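Local coordinates for 2-oxoglutarate (2OG) and Fe(II)-dependent oxygenase superfamily protein (PDB 6KWA) that probably catalyses the irreversible 2-oxoglutarate-dependent oxidation of the auxin indole-3-acetic acid to inactive 2-oxoindole-3-acetic acid, keeping auxin levels in balance, at residues R150-F156 against T236-A242. Residues are numbered along the deposited sequence; the frame is centred on the assembly and turned at random.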
# COMPACT_ATOMS: atom_id res chain seq x y z
N ARG A 150 1.62 7.34 2.17
CA ARG A 150 0.73 8.25 1.46
C ARG A 150 -0.67 8.16 2.05
O ARG A 150 -1.23 7.07 2.19
CB ARG A 150 0.68 7.92 -0.03
CG ARG A 150 0.09 9.04 -0.89
CD ARG A 150 0.68 9.09 -2.31
NE ARG A 150 0.22 10.25 -3.07
CZ ARG A 150 0.73 11.48 -2.93
NH1 ARG A 150 1.68 11.71 -2.04
NH2 ARG A 150 0.29 12.50 -3.66
N ILE A 151 -1.26 9.31 2.37
CA ILE A 151 -2.62 9.30 2.89
C ILE A 151 -3.49 10.01 1.88
O ILE A 151 -3.08 11.00 1.26
CB ILE A 151 -2.73 9.96 4.26
CG1 ILE A 151 -2.27 11.41 4.23
CG2 ILE A 151 -1.89 9.18 5.28
CD1 ILE A 151 -2.27 12.09 5.60
N ASN A 152 -4.69 9.51 1.72
CA ASN A 152 -5.52 9.92 0.62
C ASN A 152 -6.88 10.38 1.11
O ASN A 152 -7.40 9.82 2.06
CB ASN A 152 -5.68 8.73 -0.33
CG ASN A 152 -4.34 8.06 -0.66
OD1 ASN A 152 -3.51 8.61 -1.37
ND2 ASN A 152 -4.12 6.85 -0.11
N LYS A 153 -7.43 11.41 0.45
CA LYS A 153 -8.81 11.89 0.69
C LYS A 153 -9.57 11.87 -0.63
O LYS A 153 -9.21 12.59 -1.57
CB LYS A 153 -8.82 13.30 1.27
CG LYS A 153 -10.21 13.92 1.43
CD LYS A 153 -10.20 15.14 2.36
CE LYS A 153 -11.35 16.09 2.11
NZ LYS A 153 -11.45 17.06 3.26
N TYR A 154 -10.59 11.02 -0.72
CA TYR A 154 -11.39 10.97 -1.95
C TYR A 154 -12.66 11.76 -1.74
O TYR A 154 -13.36 11.55 -0.73
CB TYR A 154 -11.75 9.52 -2.36
CG TYR A 154 -10.53 8.73 -2.62
CD1 TYR A 154 -9.98 8.71 -3.89
CD2 TYR A 154 -9.87 8.08 -1.58
CE1 TYR A 154 -8.82 8.03 -4.12
CE2 TYR A 154 -8.70 7.40 -1.81
CZ TYR A 154 -8.19 7.38 -3.07
OH TYR A 154 -7.03 6.68 -3.24
N HIS A 155 -12.97 12.66 -2.66
CA HIS A 155 -14.21 13.35 -2.58
C HIS A 155 -15.16 13.03 -3.74
O HIS A 155 -14.95 13.47 -4.87
CB HIS A 155 -13.95 14.84 -2.56
CG HIS A 155 -15.21 15.65 -2.42
ND1 HIS A 155 -15.33 16.93 -2.92
CD2 HIS A 155 -16.41 15.33 -1.86
CE1 HIS A 155 -16.55 17.37 -2.64
NE2 HIS A 155 -17.22 16.43 -1.99
N PHE A 156 -16.17 12.21 -3.49
CA PHE A 156 -17.14 11.83 -4.54
C PHE A 156 -18.43 12.63 -4.37
O PHE A 156 -19.03 12.65 -3.30
CB PHE A 156 -17.39 10.31 -4.48
CG PHE A 156 -16.15 9.49 -4.73
CD1 PHE A 156 -15.27 9.85 -5.74
CD2 PHE A 156 -15.81 8.44 -3.90
CE1 PHE A 156 -14.13 9.13 -5.96
CE2 PHE A 156 -14.66 7.72 -4.12
CZ PHE A 156 -13.82 8.08 -5.16
N THR A 236 -19.71 10.60 -1.35
CA THR A 236 -19.23 10.63 0.02
C THR A 236 -17.74 11.01 0.13
O THR A 236 -17.05 11.22 -0.88
CB THR A 236 -19.49 9.26 0.68
OG1 THR A 236 -19.30 9.36 2.09
CG2 THR A 236 -18.54 8.22 0.12
N MET A 237 -17.26 11.11 1.37
CA MET A 237 -15.85 11.35 1.66
C MET A 237 -15.23 10.03 2.05
O MET A 237 -15.83 9.24 2.77
CB MET A 237 -15.66 12.37 2.77
CG MET A 237 -16.00 13.79 2.38
SD MET A 237 -14.73 14.55 1.37
CE MET A 237 -15.30 16.25 1.36
N ARG A 238 -14.03 9.77 1.54
CA ARG A 238 -13.39 8.49 1.77
C ARG A 238 -11.91 8.76 2.10
O ARG A 238 -11.28 9.62 1.47
CB ARG A 238 -13.60 7.61 0.54
CG ARG A 238 -12.91 6.27 0.51
CD ARG A 238 -13.36 5.51 -0.76
NE ARG A 238 -12.74 4.19 -0.85
CZ ARG A 238 -11.49 3.99 -1.25
NH1 ARG A 238 -10.74 5.03 -1.59
NH2 ARG A 238 -10.99 2.77 -1.31
N TYR A 239 -11.38 8.10 3.12
CA TYR A 239 -10.00 8.29 3.53
C TYR A 239 -9.27 6.96 3.52
O TYR A 239 -9.81 5.99 4.00
CB TYR A 239 -9.93 8.89 4.93
CG TYR A 239 -10.59 10.25 5.05
CD1 TYR A 239 -9.87 11.41 4.80
CD2 TYR A 239 -11.93 10.36 5.39
CE1 TYR A 239 -10.47 12.65 4.89
CE2 TYR A 239 -12.54 11.60 5.50
CZ TYR A 239 -11.81 12.74 5.26
OH TYR A 239 -12.40 13.98 5.35
N SER A 240 -8.07 6.90 2.97
CA SER A 240 -7.29 5.65 2.98
C SER A 240 -5.85 5.96 3.32
O SER A 240 -5.35 7.08 3.08
CB SER A 240 -7.40 4.91 1.65
OG SER A 240 -6.61 5.51 0.65
N ILE A 241 -5.19 4.99 3.94
CA ILE A 241 -3.78 5.12 4.25
C ILE A 241 -3.01 4.03 3.52
O ILE A 241 -3.28 2.84 3.73
CB ILE A 241 -3.52 4.96 5.75
CG1 ILE A 241 -4.48 5.84 6.55
CG2 ILE A 241 -2.08 5.22 6.03
CD1 ILE A 241 -4.71 5.35 8.00
N ALA A 242 -2.03 4.43 2.69
CA ALA A 242 -1.25 3.44 1.93
C ALA A 242 0.21 3.51 2.31
O ALA A 242 0.77 4.61 2.47
CB ALA A 242 -1.40 3.66 0.42
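Strand axes 4.7 Å apart and at 163° identify 150-155 and 237-242 as antiparallel neighbours in the major sheet of the double-stranded beta-helix. Arg-150 opens the register: its N lies 2.9 Å from Ala-242 O and its O 2.8 Å from Ala-242 N, both hydrogen bonds. Ile-151 turns to the other face, CG2 4.0 Å from Ile-241 CG2, where helix 38-51 covers both. Asn-152 hydrogen-bonds Ser-240 twice, N to O and ND2 to OG, each 2.9 Å; its OD1 accepts from Tyr-81. The extended Lys-153 chain packs on the Tyr-239 ring, CD 3.6 Å from CE1. Tyr-154 N donates to Arg-238 O (2.7 Å); over its ring sits Arg-238 NH1, 3.1 Å from CE2. Met-237 CE makes a CH-pi contact, 3.8 Å from the His-155 ring centroid. Just past the strands, Phe-156 N hydrogen-bonds Thr-236 O at 2.9 Å. Pairing thus gathers Asn-152, Tyr-154, Arg-238 and Ser-240, which bind 2-oxoglutarate (absent here), on the Arg-150/Ala-242 face; a guanidinium, salt-bridged to Asp-180, beside hydroxyl and amide groups is consistent with binding that acid.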